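Local coordinates for mandelate racemase/muconate lactonizing enzyme family protein (Sulfitobacter sp. NAS-14.1, PDB 3T4W) that belongs to the enolase superfamily and probably acts as a lyase on a carboxylate substrate, although its exact reaction is not established, at residues L28-T33 and A71-I76; Q209-C214 and G244-P249; S370-E375 and L387-D392. All coordinates share one frame; numbering follows the deposited sequence.

Contact 1: L28-T33 and A71-I76; sequences LEVIVT and AMRAVI
Arg73 NH2 and the backbone N of Val32 meet through a shared water, which accepts a hydrogen bond from each. The shorter of the two runs from Arg73 NH2, 2.7 Å from the water oxygen, and the water lies in the plane of the guanidinium at its edge. Arg73 NH1 adds a direct but weak bond to Val30 O, 3.1 Å long and bent to 126° at the hydrogen. NE is held by Gln70 OE1, one helical turn earlier, which helps fix the rotation of the guanidinium. The Arg73 chain leaves the helix with CG anti to the backbone N and then folds at chi3 (-61°), and this bend swings the flat group along the strand toward Val32. There Val30 CG1 sits over one face of it, off toward the rim, 3.8 Å from Arg73 NH1. Val32 CG2 comes in obliquely near NH2. A leucine here would have no side-chain N-H groups, and the water, Val30 O and Gln70 OE1 would probably each be left without this partner. One helical turn on, the contact becomes purely apolar: Ile76 CG2 meets Val30 CG2 at 3.9 Å and Leu28 CD1 at 4.2 Å. Strand 28-33 and helix 71-76 run nearly antiparallel, at 160°, with 9.6 Å between their axes. This is a helix running along a strand that is outermost in the three-stranded antiparallel sheet of this chain, with Ile76 also reaching Ile46 and Val48 of the middle strand, as in the N-terminal capping domain of the mandelate racemase and muconate lactonizing enzymes.

Contact 2: Q209-C214 and G244-P249; sequences QSVAFC and GNAIAP
Ile247 and Val211 each push a methyl across the interface, and the two point in different directions. Ile247 CG2 aims almost end-on at Ser210 CB, 4.1 Å away, and meets that carbon from the flank of the serine's own CA-CB bond. Cys214 SG lies beside the same branch, 3.9 Å from Ile247 CG2 and equally near Ile247 CB, so the sulfur covers the side of the bond and not its end. The methyl thus fits against helix 209-214 between two residues one turn apart, with Val211 N and Val211 CG2 a little farther off. Its position follows from chi1 of Ile247 (65°), which wedges CG1 between the backbone N and the carbonyl carbon and turns CG2 toward the other helix.

Val211 supplies the reverse move. Its CG2 points straight at Ala246 CB, 3.8 Å away, but reaches that methyl broadside, across the alanine's CA-CB bond. The same Val211 methyl also lies over the backbone carbonyl of Ala246. The backbones come close here: Val211 CA and Ile247 CA are 5.4 Å apart, which suits the small alanine, serine and cysteine side chains around them. All the side-chain meetings between the two segments are van der Waals contacts. The hydroxyl of Ser210 is satisfied within its own helix, by Asp206 O.

Helices 204-221 and 237-247 are successive outer helices of the enolase-type barrel, one leading into strand 226-229 and the other following it. Phe229 of that strand touches Ser210, Cys214 and Ile247 alike, closing the inner side of the pair, while Phe188 of the adjacent strand 185-188 backs Cys214.

Contact 3: S370-E375 and L387-D392; sequences STIKVE and LGLEVD
Two irregular loop segments pass each other with Thr371 CA and Leu389 CA 5.5 Å apart, the second bending at Gly388, where phi is positive (83°), a backbone shape that glycine adopts easily. Thr371 presents both branches to this passing chain. OG1 stands between the backbone N and the carbonyl carbon (chi1 53°), a torsion that turns it toward Leu389 and the next peptide. There it accepts a weak hydrogen bond from Glu390 N, long at 3.5 Å though fairly straight at 152°. Its firmer partner is Ile368 O, so the hydroxyl ties the turn before it to the neighbouring loop. The other branch, CG2, lies 3.7 Å from Glu390 CB, with the two side chains crossing at about a right angle. Beyond that point Glu390 extends outward, and its OE2 forms a long, weak ion pair with Lys369.

Ile372 works on the buried side. Its CD1 rests against Leu389 CD2, at 3.5 Å, the two side chains meeting aslant. The same CD1 methyl also abuts Leu387 O. That carbonyl oxygen is itself hydrogen-bonded by His345 NE2, so the methyl packs beside a polar atom that already has its partner.

Helix 337-349 lies beneath both loops: Trp340 and Ala341 take Ile372, and Ala341 also takes Leu389. Strand 378-380, which falls between the segments in sequence, adds Ile379 against Ile372. Asp125 of helix 110-130 holds Leu387 N, while at the other end Asp392 N-caps helix 393-398, bonding through OD1 to Leu395 N.

The three contacts follow one another along the chain without overlap. Contact 1 belongs to the N-terminal capping domain, whereas contacts 2 and 3 both fall in the enolase-like C-terminal domain. Contact 2 stands apart on the barrel's outer wall, its centre 41 Å from contact 1, on the opposite side of the chain's centre, and 37 Å from contact 3. Contacts 1 and 3 are closer, with centres 23 Å apart and nearest atoms about 7 Å. Helix 393-398, capped at contact 3, bridges them: its Arg397 forms a salt bridge with Glu29 on strand 25-33. The chain thus comes back to the capping domain after the barrel, and helix 393-398 ties the two together.

Contact 1: L28-T33 and A71-I76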
ATOM      1  N   LEU A  28     -13.121  46.594  17.824  1.00 17.85           N
ATOM      2  CA  LEU A  28     -11.907  45.799  17.896  1.00 15.70           C
ATOM      3  C   LEU A  28     -10.746  46.654  18.354  1.00 14.85           C
ATOM      4  O   LEU A  28     -10.472  47.706  17.775  1.00 16.76           O
ATOM      5  CB  LEU A  28     -11.579  45.187  16.535  1.00 16.78           C
ATOM      6  CG  LEU A  28     -10.080  44.979  16.295  1.00 15.21           C
ATOM      7  CD1 LEU A  28      -9.611  43.681  16.924  1.00 13.62           C
ATOM      8  CD2 LEU A  28      -9.754  45.013  14.810  1.00 16.14           C
ATOM      9  N   GLU A  29     -10.071  46.201  19.404  1.00 15.92           N
ATOM     10  CA  GLU A  29      -8.807  46.796  19.825  1.00 18.08           C
ATOM     11  C   GLU A  29      -7.699  45.753  19.791  1.00 16.76           C
ATOM     12  O   GLU A  29      -7.883  44.619  20.244  1.00 17.63           O
ATOM     13  CB  GLU A  29      -8.914  47.405  21.223  1.00 16.67           C
ATOM     14  CG  GLU A  29      -9.337  48.865  21.227  1.00 19.04           C
ATOM     15  CD  GLU A  29      -9.647  49.372  22.623  1.00 28.31           C
ATOM     16  OE1 GLU A  29      -8.875  49.061  23.552  1.00 30.41           O
ATOM     17  OE2 GLU A  29     -10.665  50.078  22.794  1.00 34.62           O
ATOM     18  N   VAL A  30      -6.557  46.137  19.235  1.00 16.07           N
ATOM     19  CA  VAL A  30      -5.385  45.273  19.217  1.00 15.93           C
ATOM     20  C   VAL A  30      -4.371  45.809  20.209  1.00 17.30           C
ATOM     21  O   VAL A  30      -4.107  47.011  20.248  1.00 20.21           O
ATOM     22  CB  VAL A  30      -4.737  45.211  17.815  1.00 15.41           C
ATOM     23  CG1 VAL A  30      -3.361  44.572  17.894  1.00 14.72           C
ATOM     24  CG2 VAL A  30      -5.625  44.444  16.856  1.00 12.67           C
ATOM     25  N   ILE A  31      -3.808  44.929  21.024  1.00 14.72           N
ATOM     26  CA  ILE A  31      -2.814  45.368  21.989  1.00 16.07           C
ATOM     27  C   ILE A  31      -1.620  44.432  21.981  1.00 19.14           C
ATOM     28  O   ILE A  31      -1.753  43.243  22.269  1.00 16.92           O
ATOM     29  CB  ILE A  31      -3.380  45.411  23.412  1.00 15.34           C
ATOM     30  CG1 ILE A  31      -4.564  46.377  23.501  1.00 15.17           C
ATOM     31  CG2 ILE A  31      -2.288  45.785  24.405  1.00 16.26           C
ATOM     32  CD1 ILE A  31      -5.323  46.269  24.819  1.00 14.89           C
ATOM     33  N   VAL A  32      -0.456  44.978  21.648  1.00 17.89           N
ATOM     34  CA  VAL A  32       0.782  44.219  21.687  1.00 17.31           C
ATOM     35  C   VAL A  32       1.548  44.516  22.976  1.00 15.89           C
ATOM     36  O   VAL A  32       1.978  45.642  23.217  1.00 16.59           O
ATOM     37  CB  VAL A  32       1.656  44.531  20.467  1.00 15.42           C
ATOM     38  CG1 VAL A  32       2.994  43.821  20.579  1.00 14.92           C
ATOM     39  CG2 VAL A  32       0.930  44.137  19.194  1.00 14.92           C
ATOM     40  N   THR A  33       1.704  43.499  23.812  1.00 15.99           N
ATOM     41  CA  THR A  33       2.380  43.670  25.086  1.00 16.77           C
ATOM     42  C   THR A  33       3.640  42.820  25.113  1.00 16.22           C
ATOM     43  O   THR A  33       3.696  41.766  24.490  1.00 16.59           O
ATOM     44  CB  THR A  33       1.457  43.295  26.257  1.00 16.85           C
ATOM     45  OG1 THR A  33       1.914  43.933  27.455  1.00 14.80           O
ATOM     46  CG2 THR A  33       1.425  41.785  26.453  1.00 15.69           C
ATOM     47  N   ALA A  71       2.619  44.725  11.021  1.00 19.46           N
ATOM     48  CA  ALA A  71       1.970  44.099   9.874  1.00 17.27           C
ATOM     49  C   ALA A  71       0.783  43.267  10.364  1.00 16.44           C
ATOM     50  O   ALA A  71      -0.306  43.324   9.793  1.00 13.69           O
ATOM     51  CB  ALA A  71       2.951  43.232   9.105  1.00 14.26           C
ATOM     52  N   MET A  72       0.998  42.503  11.434  1.00 15.55           N
ATOM     53  CA  MET A  72      -0.058  41.667  12.003  1.00 16.79           C
ATOM     54  C   MET A  72      -1.268  42.473  12.470  1.00 15.36           C
ATOM     55  O   MET A  72      -2.405  42.000  12.399  1.00 13.01           O
ATOM     56  CB  MET A  72       0.481  40.805  13.146  1.00 15.55           C
ATOM     57  CG  MET A  72       1.265  39.578  12.678  1.00 16.90           C
ATOM     58  SD  MET A  72       0.404  38.567  11.440  1.00 16.99           S
ATOM     59  CE  MET A  72      -1.210  38.366  12.199  1.00 17.13           C
ATOM     60  N   ARG A  73      -1.024  43.694  12.936  1.00 15.50           N
ATOM     61  CA  ARG A  73      -2.112  44.566  13.351  1.00 16.55           C
ATOM     62  C   ARG A  73      -3.016  44.866  12.168  1.00 14.95           C
ATOM     63  O   ARG A  73      -4.240  44.863  12.292  1.00 18.24           O
ATOM     64  CB  ARG A  73      -1.575  45.867  13.954  1.00 20.91           C
ATOM     65  CG  ARG A  73      -2.640  46.708  14.640  1.00 28.57           C
ATOM     66  CD  ARG A  73      -2.069  48.012  15.181  1.00 33.12           C
ATOM     67  NE  ARG A  73      -1.031  47.795  16.188  1.00 31.83           N
ATOM     68  CZ  ARG A  73      -1.232  47.905  17.498  1.00 31.14           C
ATOM     69  NH1 ARG A  73      -2.436  48.225  17.961  1.00 20.29           N
ATOM     70  NH2 ARG A  73      -0.228  47.695  18.343  1.00 33.33           N
ATOM     71  N   ALA A  74      -2.408  45.117  11.019  1.00 15.11           N
ATOM     72  CA  ALA A  74      -3.159  45.405   9.805  1.00 16.87           C
ATOM     73  C   ALA A  74      -3.905  44.165   9.341  1.00 16.66           C
ATOM     74  O   ALA A  74      -5.029  44.254   8.857  1.00 16.38           O
ATOM     75  CB  ALA A  74      -2.229  45.894   8.711  1.00 15.77           C
ATOM     76  N   VAL A  75      -3.263  43.010   9.482  1.00 14.77           N
ATOM     77  CA  VAL A  75      -3.871  41.746   9.097  1.00 14.33           C
ATOM     78  C   VAL A  75      -5.088  41.470   9.972  1.00 15.29           C
ATOM     79  O   VAL A  75      -6.163  41.145   9.465  1.00 15.24           O
ATOM     80  CB  VAL A  75      -2.874  40.576   9.211  1.00 13.37           C
ATOM     81  CG1 VAL A  75      -3.581  39.255   9.030  1.00 10.87           C
ATOM     82  CG2 VAL A  75      -1.746  40.736   8.197  1.00 11.94           C
ATOM     83  N   ILE A  76      -4.924  41.618  11.285  1.00 13.89           N
ATOM     84  CA  ILE A  76      -6.031  41.403  12.215  1.00 13.16           C
ATOM     85  C   ILE A  76      -7.183  42.373  11.974  1.00 15.03           C
ATOM     86  O   ILE A  76      -8.347  41.970  11.984  1.00 14.64           O
ATOM     87  CB  ILE A  76      -5.593  41.525  13.681  1.00 14.52           C
ATOM     88  CG1 ILE A  76      -4.622  40.397  14.044  1.00 12.81           C
ATOM     89  CG2 ILE A  76      -6.821  41.530  14.591  1.00 10.39           C
ATOM     90  CD1 ILE A  76      -3.871  40.617  15.351  1.00 11.71           C
TER
HETATM   91  O   HOH W   1      -0.286  47.890  21.028  1.00 28.02           O

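Contact 2: Q209-C214 and G244-P249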
ATOM      1  N   GLN A 209      25.225  15.679  24.215  1.00 15.30           N
ATOM      2  CA  GLN A 209      24.632  16.582  25.190  1.00 18.79           C
ATOM      3  C   GLN A 209      23.192  16.158  25.483  1.00 16.09           C
ATOM      4  O   GLN A 209      22.732  16.224  26.624  1.00 15.48           O
ATOM      5  CB  GLN A 209      24.708  18.037  24.717  1.00 19.38           C
ATOM      6  CG  GLN A 209      24.435  19.047  25.824  1.00 22.05           C
ATOM      7  CD  GLN A 209      25.349  20.265  25.759  1.00 29.00           C
ATOM      8  OE1 GLN A 209      25.729  20.825  26.788  1.00 30.31           O
ATOM      9  NE2 GLN A 209      25.711  20.673  24.546  1.00 31.66           N
ATOM     10  N   SER A 210      22.495  15.696  24.450  1.00 17.05           N
ATOM     11  CA  SER A 210      21.111  15.256  24.592  1.00 16.59           C
ATOM     12  C   SER A 210      21.003  14.066  25.539  1.00 14.66           C
ATOM     13  O   SER A 210      20.225  14.080  26.493  1.00 12.00           O
ATOM     14  CB  SER A 210      20.517  14.911  23.224  1.00 12.15           C
ATOM     15  OG  SER A 210      20.378  16.076  22.429  1.00 12.67           O
ATOM     16  N   VAL A 211      21.800  13.038  25.270  1.00 14.58           N
ATOM     17  CA  VAL A 211      21.821  11.839  26.092  1.00 12.81           C
ATOM     18  C   VAL A 211      22.192  12.161  27.539  1.00 14.50           C
ATOM     19  O   VAL A 211      21.670  11.552  28.472  1.00 17.88           O
ATOM     20  CB  VAL A 211      22.794  10.789  25.494  1.00 16.38           C
ATOM     21  CG1 VAL A 211      23.133   9.694  26.510  1.00 11.01           C
ATOM     22  CG2 VAL A 211      22.213  10.204  24.191  1.00 11.44           C
ATOM     23  N   ALA A 212      23.080  13.133  27.722  1.00 13.68           N
ATOM     24  CA  ALA A 212      23.552  13.505  29.051  1.00 12.35           C
ATOM     25  C   ALA A 212      22.478  14.254  29.832  1.00 15.77           C
ATOM     26  O   ALA A 212      22.344  14.077  31.044  1.00 15.56           O
ATOM     27  CB  ALA A 212      24.821  14.335  28.951  1.00 12.08           C
ATOM     28  N   PHE A 213      21.723  15.105  29.140  1.00 13.53           N
ATOM     29  CA  PHE A 213      20.563  15.741  29.749  1.00 13.36           C
ATOM     30  C   PHE A 213      19.580  14.676  30.231  1.00 13.29           C
ATOM     31  O   PHE A 213      19.164  14.666  31.395  1.00 13.51           O
ATOM     32  CB  PHE A 213      19.878  16.693  28.763  1.00 14.05           C
ATOM     33  CG  PHE A 213      20.323  18.130  28.886  1.00 14.07           C
ATOM     34  CD1 PHE A 213      21.608  18.506  28.538  1.00 13.81           C
ATOM     35  CD2 PHE A 213      19.449  19.103  29.345  1.00 13.87           C
ATOM     36  CE1 PHE A 213      22.013  19.816  28.652  1.00 16.03           C
ATOM     37  CE2 PHE A 213      19.850  20.418  29.457  1.00 11.79           C
ATOM     38  CZ  PHE A 213      21.134  20.774  29.110  1.00 16.17           C
ATOM     39  N   CYS A 214      19.218  13.772  29.332  1.00 12.39           N
ATOM     40  CA  CYS A 214      18.273  12.719  29.665  1.00 13.08           C
ATOM     41  C   CYS A 214      18.768  11.887  30.840  1.00 14.81           C
ATOM     42  O   CYS A 214      18.025  11.633  31.792  1.00 14.10           O
ATOM     43  CB  CYS A 214      18.003  11.840  28.450  1.00 11.54           C
ATOM     44  SG  CYS A 214      17.160  12.707  27.109  1.00 15.05           S
ATOM     45  N   GLY A 244      16.745  10.341  18.128  1.00 13.06           N
ATOM     46  CA  GLY A 244      15.686   9.611  18.799  1.00 12.75           C
ATOM     47  C   GLY A 244      16.133   8.286  19.376  1.00 12.86           C
ATOM     48  O   GLY A 244      15.790   7.941  20.502  1.00 14.18           O
ATOM     49  N   ASN A 245      16.909   7.537  18.606  1.00 11.35           N
ATOM     50  CA  ASN A 245      17.378   6.245  19.070  1.00 13.29           C
ATOM     51  C   ASN A 245      18.397   6.363  20.197  1.00 13.54           C
ATOM     52  O   ASN A 245      18.588   5.423  20.975  1.00 13.84           O
ATOM     53  CB  ASN A 245      17.967   5.443  17.912  1.00 12.73           C
ATOM     54  CG  ASN A 245      16.904   4.845  17.027  1.00 15.76           C
ATOM     55  OD1 ASN A 245      15.861   4.386  17.508  1.00 15.81           O
ATOM     56  ND2 ASN A 245      17.159   4.843  15.722  1.00 12.73           N
ATOM     57  N   ALA A 246      19.057   7.512  20.273  1.00 11.25           N
ATOM     58  CA  ALA A 246      20.086   7.728  21.284  1.00 12.47           C
ATOM     59  C   ALA A 246      19.481   8.081  22.642  1.00 13.69           C
ATOM     60  O   ALA A 246      20.049   7.737  23.675  1.00 14.42           O
ATOM     61  CB  ALA A 246      21.075   8.798  20.837  1.00 10.67           C
ATOM     62  N   ILE A 247      18.327   8.747  22.642  1.00 11.90           N
ATOM     63  CA  ILE A 247      17.665   9.116  23.896  1.00 14.53           C
ATOM     64  C   ILE A 247      16.548   8.139  24.312  1.00 16.37           C
ATOM     65  O   ILE A 247      15.944   8.281  25.382  1.00 13.97           O
ATOM     66  CB  ILE A 247      17.094  10.537  23.838  1.00 14.85           C
ATOM     67  CG1 ILE A 247      15.987  10.612  22.785  1.00 15.70           C
ATOM     68  CG2 ILE A 247      18.207  11.555  23.569  1.00 13.04           C
ATOM     69  CD1 ILE A 247      15.496  12.007  22.525  1.00 16.86           C
ATOM     70  N   ALA A 248      16.281   7.143  23.474  1.00 17.51           N
ATOM     71  CA  ALA A 248      15.211   6.184  23.758  1.00 15.99           C
ATOM     72  C   ALA A 248      15.401   5.430  25.079  1.00 15.15           C
ATOM     73  O   ALA A 248      14.431   5.125  25.764  1.00 15.45           O
ATOM     74  CB  ALA A 248      15.047   5.211  22.605  1.00 13.79           C
ATOM     75  N   PRO A 249      16.653   5.113  25.434  1.00 15.94           N
ATOM     76  CA  PRO A 249      16.864   4.385  26.689  1.00 16.60           C
ATOM     77  C   PRO A 249      16.309   5.121  27.910  1.00 18.01           C
ATOM     78  O   PRO A 249      15.837   4.487  28.854  1.00 23.03           O
ATOM     79  CB  PRO A 249      18.394   4.280  26.777  1.00 17.76           C
ATOM     80  CG  PRO A 249      18.857   4.332  25.362  1.00 13.69           C
ATOM     81  CD  PRO A 249      17.901   5.264  24.662  1.00 14.18           C
TER

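Contact 3: S370-E375 and L387-D392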
ATOM      1  N   SER A 370      -4.263  36.858  38.369  1.00 18.00           N
ATOM      2  CA  SER A 370      -4.220  35.551  39.023  1.00 22.34           C
ATOM      3  C   SER A 370      -5.544  34.772  38.991  1.00 19.03           C
ATOM      4  O   SER A 370      -5.766  33.909  39.833  1.00 20.18           O
ATOM      5  CB  SER A 370      -3.749  35.702  40.471  1.00 22.38           C
ATOM      6  OG  SER A 370      -2.588  36.510  40.538  1.00 21.54           O
ATOM      7  N   THR A 371      -6.408  35.062  38.021  1.00 16.79           N
ATOM      8  CA  THR A 371      -7.727  34.431  37.976  1.00 17.38           C
ATOM      9  C   THR A 371      -7.671  32.944  37.641  1.00 19.14           C
ATOM     10  O   THR A 371      -8.522  32.169  38.076  1.00 16.36           O
ATOM     11  CB  THR A 371      -8.679  35.145  37.002  1.00 17.23           C
ATOM     12  OG1 THR A 371      -8.057  35.269  35.717  1.00 15.67           O
ATOM     13  CG2 THR A 371      -9.040  36.528  37.540  1.00 17.42           C
ATOM     14  N   ILE A 372      -6.674  32.552  36.858  1.00 17.57           N
ATOM     15  CA  ILE A 372      -6.418  31.145  36.616  1.00 16.67           C
ATOM     16  C   ILE A 372      -4.982  30.844  37.022  1.00 19.87           C
ATOM     17  O   ILE A 372      -4.069  31.593  36.684  1.00 22.04           O
ATOM     18  CB  ILE A 372      -6.629  30.784  35.144  1.00 17.18           C
ATOM     19  CG1 ILE A 372      -8.044  31.166  34.699  1.00 14.07           C
ATOM     20  CG2 ILE A 372      -6.400  29.311  34.932  1.00 16.30           C
ATOM     21  CD1 ILE A 372      -8.429  30.607  33.345  1.00 14.24           C
ATOM     22  N   LYS A 373      -4.778  29.763  37.767  1.00 19.38           N
ATOM     23  CA  LYS A 373      -3.443  29.453  38.254  1.00 18.01           C
ATOM     24  C   LYS A 373      -3.174  27.951  38.269  1.00 19.84           C
ATOM     25  O   LYS A 373      -4.095  27.142  38.406  1.00 20.05           O
ATOM     26  CB  LYS A 373      -3.234  30.046  39.654  1.00 20.49           C
ATOM     27  CG  LYS A 373      -4.029  29.335  40.746  1.00 29.10           C
ATOM     28  CD  LYS A 373      -3.929  30.042  42.098  1.00 27.13           C
ATOM     29  CE  LYS A 373      -4.642  31.380  42.068  1.00 31.20           C
ATOM     30  NZ  LYS A 373      -4.574  32.089  43.375  1.00 42.94           N
ATOM     31  N   VAL A 374      -1.904  27.589  38.105  1.00 20.44           N
ATOM     32  CA  VAL A 374      -1.460  26.215  38.283  1.00 20.54           C
ATOM     33  C   VAL A 374      -1.304  25.989  39.778  1.00 18.59           C
ATOM     34  O   VAL A 374      -0.809  26.863  40.485  1.00 19.86           O
ATOM     35  CB  VAL A 374      -0.102  25.952  37.586  1.00 18.16           C
ATOM     36  CG1 VAL A 374       0.328  24.502  37.783  1.00 18.22           C
ATOM     37  CG2 VAL A 374      -0.181  26.287  36.107  1.00 14.51           C
ATOM     38  N   GLU A 375      -1.739  24.827  40.254  1.00 17.83           N
ATOM     39  CA  GLU A 375      -1.616  24.472  41.666  1.00 21.84           C
ATOM     40  C   GLU A 375      -1.143  23.032  41.807  1.00 19.55           C
ATOM     41  O   GLU A 375      -1.822  22.109  41.361  1.00 17.34           O
ATOM     42  CB  GLU A 375      -2.961  24.623  42.379  1.00 21.64           C
ATOM     43  CG  GLU A 375      -3.642  25.956  42.161  1.00 27.69           C
ATOM     44  CD  GLU A 375      -5.063  25.973  42.689  1.00 30.45           C
ATOM     45  OE1 GLU A 375      -6.008  25.924  41.870  1.00 33.63           O
ATOM     46  OE2 GLU A 375      -5.236  26.024  43.923  1.00 32.44           O
ATOM     47  N   LEU A 387     -13.901  33.013  29.557  1.00 14.04           N
ATOM     48  CA  LEU A 387     -12.587  32.416  29.773  1.00 14.02           C
ATOM     49  C   LEU A 387     -12.233  32.387  31.260  1.00 17.71           C
ATOM     50  O   LEU A 387     -11.303  31.683  31.675  1.00 15.36           O
ATOM     51  CB  LEU A 387     -11.511  33.167  28.983  1.00 14.07           C
ATOM     52  CG  LEU A 387     -11.441  32.928  27.465  1.00 14.33           C
ATOM     53  CD1 LEU A 387     -10.480  33.911  26.793  1.00  9.68           C
ATOM     54  CD2 LEU A 387     -11.050  31.487  27.140  1.00 12.33           C
ATOM     55  N   GLY A 388     -12.985  33.150  32.055  1.00 14.88           N
ATOM     56  CA  GLY A 388     -12.812  33.174  33.496  1.00 13.48           C
ATOM     57  C   GLY A 388     -11.690  34.100  33.926  1.00 15.56           C
ATOM     58  O   GLY A 388     -11.106  33.929  34.995  1.00 18.19           O
ATOM     59  N   LEU A 389     -11.400  35.095  33.095  1.00 15.03           N
ATOM     60  CA  LEU A 389     -10.271  35.984  33.330  1.00 16.14           C
ATOM     61  C   LEU A 389     -10.649  37.407  33.717  1.00 16.80           C
ATOM     62  O   LEU A 389     -11.672  37.935  33.284  1.00 17.77           O
ATOM     63  CB  LEU A 389      -9.416  36.065  32.073  1.00 13.95           C
ATOM     64  CG  LEU A 389      -8.944  34.740  31.501  1.00 13.15           C
ATOM     65  CD1 LEU A 389      -8.126  35.010  30.246  1.00 10.38           C
ATOM     66  CD2 LEU A 389      -8.138  34.000  32.550  1.00 11.75           C
ATOM     67  N   GLU A 390      -9.797  38.021  34.531  1.00 15.89           N
ATOM     68  CA  GLU A 390      -9.772  39.471  34.657  1.00 18.85           C
ATOM     69  C   GLU A 390      -8.506  39.962  33.971  1.00 19.10           C
ATOM     70  O   GLU A 390      -7.426  39.963  34.572  1.00 19.07           O
ATOM     71  CB  GLU A 390      -9.745  39.900  36.123  1.00 20.23           C
ATOM     72  CG  GLU A 390     -11.099  39.985  36.811  1.00 24.56           C
ATOM     73  CD  GLU A 390     -11.021  40.788  38.105  1.00 40.00           C
ATOM     74  OE1 GLU A 390     -11.083  40.170  39.192  1.00 39.04           O
ATOM     75  OE2 GLU A 390     -10.871  42.033  38.035  1.00 37.61           O
ATOM     76  N   VAL A 391      -8.624  40.355  32.710  1.00 15.66           N
ATOM     77  CA  VAL A 391      -7.471  40.891  31.996  1.00 17.52           C
ATOM     78  C   VAL A 391      -7.132  42.286  32.524  1.00 16.55           C
ATOM     79  O   VAL A 391      -8.018  43.120  32.729  1.00 17.65           O
ATOM     80  CB  VAL A 391      -7.714  40.938  30.471  1.00 17.88           C
ATOM     81  CG1 VAL A 391      -6.424  41.249  29.736  1.00 15.87           C
ATOM     82  CG2 VAL A 391      -8.270  39.619  29.993  1.00 16.94           C
ATOM     83  N   ASP A 392      -5.852  42.532  32.770  1.00 17.91           N
ATOM     84  CA  ASP A 392      -5.418  43.841  33.249  1.00 19.71           C
ATOM     85  C   ASP A 392      -4.927  44.686  32.084  1.00 15.55           C
ATOM     86  O   ASP A 392      -3.729  44.756  31.809  1.00 16.13           O
ATOM     87  CB  ASP A 392      -4.328  43.701  34.309  1.00 19.04           C
ATOM     88  CG  ASP A 392      -3.954  45.031  34.951  1.00 19.09           C
ATOM     89  OD1 ASP A 392      -4.247  46.096  34.362  1.00 15.98           O
ATOM     90  OD2 ASP A 392      -3.351  45.004  36.047  1.00 18.68           O
TER